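RNA silencing suppressor p19 (Carnation Italian ringspot virus, PDB 6BJG) suppresses RNA silencing in the plant host by binding short interfering RNAs as a homodimer that selects them by the length of their duplex. Local coordinates at residues G16-G21 / D34-W39; R101-N106 / G126-Q131. The protein carries 1 engineered substitution. All coordinates share one frame; numbering follows the deposited sequence.

Contact 1: G16-G21 / D34-W39. With nucleotides of chain D; nucleotides of chain C.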
# COMPACT_ATOMS: atom_id res chain seq x y z
N GLY B 16 7.43 -19.25 -10.76
CA GLY B 16 8.70 -19.77 -11.24
C GLY B 16 9.45 -18.82 -12.14
O GLY B 16 10.67 -18.96 -12.30
N GLU B 17 8.76 -17.84 -12.72
CA GLU B 17 9.41 -16.87 -13.60
C GLU B 17 10.59 -16.20 -12.92
O GLU B 17 11.61 -15.92 -13.55
CB GLU B 17 8.39 -15.83 -14.06
CG GLU B 17 8.85 -14.97 -15.23
CD GLU B 17 9.71 -13.79 -14.81
OE1 GLU B 17 9.72 -13.46 -13.61
OE2 GLU B 17 10.37 -13.20 -15.69
N ARG B 18 10.47 -15.94 -11.61
CA ARG B 18 11.52 -15.25 -10.88
C ARG B 18 12.86 -15.97 -11.00
O ARG B 18 13.91 -15.34 -11.15
CB ARG B 18 11.12 -15.11 -9.42
CG ARG B 18 12.14 -14.41 -8.52
CD ARG B 18 11.57 -14.25 -7.11
NE ARG B 18 12.50 -13.59 -6.20
CZ ARG B 18 12.25 -13.34 -4.92
NH1 ARG B 18 11.09 -13.70 -4.39
NH2 ARG B 18 13.15 -12.73 -4.17
N TRP B 19 12.83 -17.30 -10.95
CA TRP B 19 14.05 -18.10 -10.85
C TRP B 19 14.51 -18.66 -12.19
O TRP B 19 15.72 -18.74 -12.43
CB TRP B 19 13.83 -19.25 -9.87
CG TRP B 19 13.12 -18.82 -8.62
CD1 TRP B 19 11.86 -19.15 -8.24
CD2 TRP B 19 13.64 -17.97 -7.59
NE1 TRP B 19 11.56 -18.57 -7.04
CE2 TRP B 19 12.63 -17.84 -6.61
CE3 TRP B 19 14.86 -17.32 -7.39
CZ2 TRP B 19 12.81 -17.08 -5.46
CZ3 TRP B 19 15.03 -16.56 -6.25
CH2 TRP B 19 14.01 -16.45 -5.30
N ASP B 20 13.59 -19.07 -13.05
CA ASP B 20 13.97 -19.53 -14.38
C ASP B 20 14.25 -18.31 -15.25
O ASP B 20 14.30 -17.18 -14.78
CB ASP B 20 12.89 -20.45 -14.96
CG ASP B 20 11.52 -19.79 -15.03
OD1 ASP B 20 11.42 -18.65 -15.52
OD2 ASP B 20 10.54 -20.43 -14.59
N GLY B 21 14.47 -18.54 -16.54
CA GLY B 21 14.65 -17.45 -17.48
C GLY B 21 13.42 -17.30 -18.35
O GLY B 21 13.52 -17.17 -19.57
N ASP B 34 15.95 -11.14 -11.68
CA ASP B 34 16.02 -11.18 -10.23
C ASP B 34 17.47 -11.18 -9.75
O ASP B 34 18.36 -11.74 -10.39
CB ASP B 34 15.30 -12.43 -9.70
CG ASP B 34 15.32 -12.51 -8.19
OD1 ASP B 34 16.28 -13.07 -7.63
OD2 ASP B 34 14.36 -12.01 -7.56
N GLU B 35 17.69 -10.53 -8.60
CA GLU B 35 19.02 -10.42 -8.01
C GLU B 35 19.02 -10.83 -6.54
O GLU B 35 19.90 -10.39 -5.79
CB GLU B 35 19.55 -8.99 -8.14
CG GLU B 35 19.60 -8.46 -9.57
CD GLU B 35 19.87 -6.97 -9.62
OE1 GLU B 35 19.83 -6.31 -8.56
OE2 GLU B 35 20.11 -6.45 -10.73
N SER B 36 18.07 -11.66 -6.12
CA SER B 36 17.95 -11.97 -4.71
C SER B 36 19.21 -12.70 -4.23
O SER B 36 19.66 -13.64 -4.89
CB SER B 36 16.71 -12.83 -4.45
OG SER B 36 16.94 -14.19 -4.78
N PRO B 37 19.80 -12.30 -3.11
CA PRO B 37 21.07 -12.91 -2.69
C PRO B 37 20.88 -14.33 -2.18
O PRO B 37 19.77 -14.77 -1.85
CB PRO B 37 21.54 -11.98 -1.56
CG PRO B 37 20.30 -11.45 -0.98
CD PRO B 37 19.32 -11.31 -2.13
N SER B 38 21.99 -15.05 -2.13
CA SER B 38 21.99 -16.37 -1.52
C SER B 38 21.93 -16.25 -0.00
O SER B 38 22.25 -15.21 0.58
CB SER B 38 23.23 -17.16 -1.94
OG SER B 38 24.41 -16.56 -1.43
N TRP B 39 21.50 -17.33 0.64
CA TRP B 39 21.48 -17.38 2.10
C TRP B 39 22.82 -16.95 2.68
O TRP B 39 22.88 -16.21 3.67
CB TRP B 39 21.12 -18.79 2.57
CG TRP B 39 21.03 -18.94 4.05
CD1 TRP B 39 20.80 -17.96 4.96
CD2 TRP B 39 21.18 -20.15 4.79
NE1 TRP B 39 20.79 -18.48 6.23
CE2 TRP B 39 21.02 -19.83 6.15
CE3 TRP B 39 21.42 -21.48 4.44
CZ2 TRP B 39 21.10 -20.79 7.16
CZ3 TRP B 39 21.50 -22.43 5.44
CH2 TRP B 39 21.34 -22.08 6.79
P A D 19 18.88 -27.96 7.12
OP1 A D 19 19.76 -29.14 6.95
OP2 A D 19 19.08 -27.05 8.28
O5' A D 19 18.97 -27.07 5.80
C5' A D 19 18.68 -27.63 4.53
C4' A D 19 18.74 -26.60 3.43
O4' A D 19 17.68 -25.62 3.60
C3' A D 19 20.01 -25.76 3.38
O3' A D 19 21.09 -26.42 2.77
C2' A D 19 19.55 -24.51 2.63
O2' A D 19 19.52 -24.74 1.23
C1' A D 19 18.11 -24.36 3.14
N9 A D 19 18.02 -23.39 4.25
C8 A D 19 18.03 -23.64 5.60
N7 A D 19 17.92 -22.56 6.33
C5 A D 19 17.84 -21.53 5.40
C6 A D 19 17.72 -20.13 5.54
N6 A D 19 17.65 -19.51 6.71
N1 A D 19 17.67 -19.40 4.41
C2 A D 19 17.73 -20.02 3.23
N3 A D 19 17.85 -21.32 2.97
C4 A D 19 17.90 -22.03 4.11
OP3 U C 1 15.80 -8.93 3.53
P U C 1 14.94 -10.13 3.63
OP1 U C 1 15.06 -10.67 5.01
OP2 U C 1 13.59 -9.76 3.12
O5' U C 1 15.53 -11.23 2.64
C5' U C 1 16.11 -10.84 1.40
C4' U C 1 16.54 -12.04 0.60
O4' U C 1 17.68 -12.69 1.24
C3' U C 1 15.52 -13.16 0.46
O3' U C 1 14.52 -12.90 -0.51
C2' U C 1 16.40 -14.36 0.15
O2' U C 1 16.82 -14.34 -1.21
C1' U C 1 17.60 -14.09 1.05
N1 U C 1 17.45 -14.73 2.37
C2 U C 1 17.70 -16.09 2.46
O2 U C 1 18.04 -16.77 1.50
N3 U C 1 17.54 -16.63 3.71
C4 U C 1 17.16 -15.96 4.86
O4 U C 1 17.06 -16.60 5.91
C5 U C 1 16.92 -14.56 4.69
C6 U C 1 17.07 -14.01 3.48
P C C 2 13.09 -13.60 -0.36
OP1 C C 2 12.22 -13.18 -1.50
OP2 C C 2 12.62 -13.40 1.03
O5' C C 2 13.40 -15.15 -0.56
C5' C C 2 13.89 -15.64 -1.79
C4' C C 2 14.01 -17.14 -1.77
O4' C C 2 15.03 -17.52 -0.80
C3' C C 2 12.78 -17.89 -1.31
O3' C C 2 11.81 -18.03 -2.33
C2' C C 2 13.36 -19.21 -0.82
O2' C C 2 13.65 -20.07 -1.90
C1' C C 2 14.67 -18.75 -0.19
N1 C C 2 14.53 -18.53 1.27
C2 C C 2 14.57 -19.66 2.08
O2 C C 2 14.74 -20.77 1.56
N3 C C 2 14.44 -19.52 3.42
C4 C C 2 14.26 -18.31 3.94
N4 C C 2 14.14 -18.22 5.27
C5 C C 2 14.20 -17.14 3.13
C6 C C 2 14.34 -17.29 1.81

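Contact 2: R101-N106 / G126-Q131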
# COMPACT_ATOMS: atom_id res chain seq x y z
N ARG B 101 -1.90 -10.28 -20.96
CA ARG B 101 -1.81 -11.72 -21.12
C ARG B 101 -2.65 -12.48 -20.09
O ARG B 101 -2.92 -13.66 -20.30
CB ARG B 101 -0.35 -12.17 -21.02
CG ARG B 101 0.58 -11.54 -22.05
CD ARG B 101 0.13 -11.86 -23.46
NE ARG B 101 1.11 -11.46 -24.47
CZ ARG B 101 2.05 -12.25 -24.97
NH1 ARG B 101 2.17 -13.51 -24.55
NH2 ARG B 101 2.89 -11.79 -25.88
N PHE B 102 -3.05 -11.83 -18.99
CA PHE B 102 -3.75 -12.51 -17.91
C PHE B 102 -5.07 -11.84 -17.53
O PHE B 102 -5.68 -12.24 -16.54
CB PHE B 102 -2.84 -12.62 -16.68
CG PHE B 102 -1.42 -12.97 -17.02
CD1 PHE B 102 -1.07 -14.27 -17.35
CD2 PHE B 102 -0.44 -11.99 -17.01
CE1 PHE B 102 0.23 -14.59 -17.67
CE2 PHE B 102 0.87 -12.31 -17.33
CZ PHE B 102 1.20 -13.61 -17.66
N LEU B 103 -5.51 -10.84 -18.29
CA LEU B 103 -6.77 -10.15 -18.03
C LEU B 103 -7.76 -10.41 -19.15
O LEU B 103 -7.42 -10.96 -20.20
CB LEU B 103 -6.54 -8.64 -17.86
CG LEU B 103 -5.58 -8.23 -16.75
CD1 LEU B 103 -5.29 -6.74 -16.83
CD2 LEU B 103 -6.15 -8.59 -15.38
N GLY B 104 -8.99 -9.98 -18.92
CA GLY B 104 -10.05 -10.10 -19.91
C GLY B 104 -11.35 -10.55 -19.27
O GLY B 104 -11.36 -11.30 -18.29
N ALA B 105 -12.46 -10.09 -19.83
CA ALA B 105 -13.80 -10.43 -19.35
C ALA B 105 -13.96 -9.88 -17.94
O ALA B 105 -13.80 -8.66 -17.76
CB ALA B 105 -14.01 -11.94 -19.50
N ASN B 106 -14.26 -10.70 -16.93
CA ASN B 106 -14.53 -10.18 -15.60
C ASN B 106 -13.31 -9.46 -15.03
O ASN B 106 -12.18 -9.93 -15.15
CB ASN B 106 -14.94 -11.32 -14.67
CG ASN B 106 -16.24 -11.98 -15.09
OD1 ASN B 106 -17.32 -11.56 -14.68
ND2 ASN B 106 -16.15 -13.01 -15.92
N GLY B 126 -8.87 -2.52 -9.19
CA GLY B 126 -9.40 -3.35 -10.25
C GLY B 126 -8.55 -3.30 -11.51
O GLY B 126 -7.86 -2.32 -11.80
N SER B 127 -8.59 -4.40 -12.27
CA SER B 127 -7.80 -4.50 -13.48
C SER B 127 -8.15 -3.42 -14.50
O SER B 127 -7.33 -3.12 -15.38
CB SER B 127 -7.96 -5.88 -14.11
OG SER B 127 -9.32 -6.24 -14.20
N ARG B 128 -9.35 -2.85 -14.42
CA ARG B 128 -9.73 -1.76 -15.31
C ARG B 128 -9.20 -0.41 -14.85
O ARG B 128 -9.51 0.61 -15.47
CB ARG B 128 -11.25 -1.70 -15.46
CG ARG B 128 -11.90 -3.02 -15.89
CD ARG B 128 -11.90 -3.21 -17.40
NE ARG B 128 -10.58 -3.51 -17.95
CZ ARG B 128 -10.03 -4.72 -18.00
NH1 ARG B 128 -10.69 -5.77 -17.51
NH2 ARG B 128 -8.83 -4.89 -18.53
N THR B 129 -8.42 -0.37 -13.77
CA THR B 129 -7.75 0.84 -13.31
C THR B 129 -6.24 0.69 -13.35
O THR B 129 -5.52 1.41 -12.65
CB THR B 129 -8.20 1.21 -11.89
OG1 THR B 129 -7.61 0.30 -10.94
CG2 THR B 129 -9.72 1.14 -11.77
N LEU B 130 -5.73 -0.22 -14.19
CA LEU B 130 -4.32 -0.58 -14.13
C LEU B 130 -3.42 0.61 -14.45
O LEU B 130 -2.37 0.78 -13.82
CB LEU B 130 -4.04 -1.74 -15.08
CG LEU B 130 -2.61 -2.29 -15.08
CD1 LEU B 130 -2.21 -2.82 -13.71
CD2 LEU B 130 -2.46 -3.38 -16.14
N GLN B 131 -3.80 1.43 -15.43
CA GLN B 131 -2.98 2.59 -15.75
C GLN B 131 -2.81 3.49 -14.54
O GLN B 131 -1.71 3.99 -14.27
CB GLN B 131 -3.60 3.37 -16.92
CG GLN B 131 -3.46 2.65 -18.26
CD GLN B 131 -3.69 3.55 -19.46
OE1 GLN B 131 -4.52 4.47 -19.41
NE2 GLN B 131 -2.97 3.30 -20.54

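Contact 1: G16-G21 / D34-W39
Arg18 and Asp34 form the salt bridge that joins segment 16-21, at the C-terminal side of helix 8-17, to the loop before helix 39-45. With CG anti to the backbone N (chi1 179°) and every later torsion extended, Arg18 reaches along its full length: NE gives its hydrogen to Asp34 OD2 at 2.8 Å, meeting the oxygen from above the carboxylate plane, with the two flat groups turned 55° apart. The far end of the same guanidinium grips RNA, NH2 donating to OP1 of C2 of chain C at 2.9 Å and NH1 adding a weak bond to that oxygen. Arginine suits the place because its separate N-H groups can serve protein and phosphate together. Trp19 folds back over Arg18, whose CG lies above the indole centre, while CH2 of Trp19 lies over one guanidinium face. At the indole edge, CZ3 of Trp19 comes 3.4 Å from Ser36 OG. Its CZ2 reaches O3' of C2 of chain C at 3.4 Å. Asp34 OD1 accepts from Ser36 N at 2.7 Å, an Asx turn, while OD2 has a second donor in Tyr73 N on strand 68-75. Farther on, Trp39 stacks on the base of A19 of chain D, consistent with p19 measuring duplexes by bracketing their ends. Asp34 is thus second-shell to the phosphate, probably helping to orient Arg18 and offset its charge.

Contact 2: R101-N106 / G126-Q131
Leu103 meets Ser127 where the loop between helix 92-99 and strand 109-116 passes the turn between strand 119-126 and helix 130-145. Leu103 makes the largest single contribution. Its CG stands anti to the carbonyl carbon (chi1 -59°), which directs both methyls at the turn: CD2 presses on Ser127 CB at 3.5 Å, a snug carbon pair, and CD1 lies 3.9 Å from that CB. CD1 also approaches Leu130 CD2 at 4.4 Å and, obliquely and loosely, Arg128 NH2 at 4.3 Å. Two methyls suit the site, since CD2 meets the serine while CD1 is shared among all three residues. Gly104 follows with phi 138° and psi 148°, angles at which a side chain would collide with the preceding carbonyl oxygen, so glycine fits this bend. Beyond it, Ala105 O lies 4.3 Å from Arg128 NH1, a loose approach between exposed residues. On the turn itself, Gly126 O takes both Thr129 N and Thr129 OG1, each at 2.8 Å, the hydroxyl lying in the carbonyl plane on a lone pair. Ser127 suits the junction because its carbon faces Leu103 while its hydroxyl can turn to the backbone beside strand 109-116. The contact is thus mainly apolar, while Ser127 OG bonds to Val108 N, Arg128 N to Gln107 OE1, and Gly126 O to Thr129.

Overall arrangement
Contact 1 and contact 2 lie on opposite sides of the chain's centre, their own centres 27 Å apart, and they do not touch; their nearest atoms are about 8 Å from each other. They follow in series along the chain, the pair 16-21 and 34-39 closing before 101-106 begins. Contact 1 belongs to the RNA-binding surface, where it engages a backbone phosphate and the end of the duplex. Contact 2 is mainly structural packing at the sheet's connections, although its nearest atom is about 4 Å from the bound nucleic acid, and Thr129 packs on Gly118 of the second subunit, near the dimer interface.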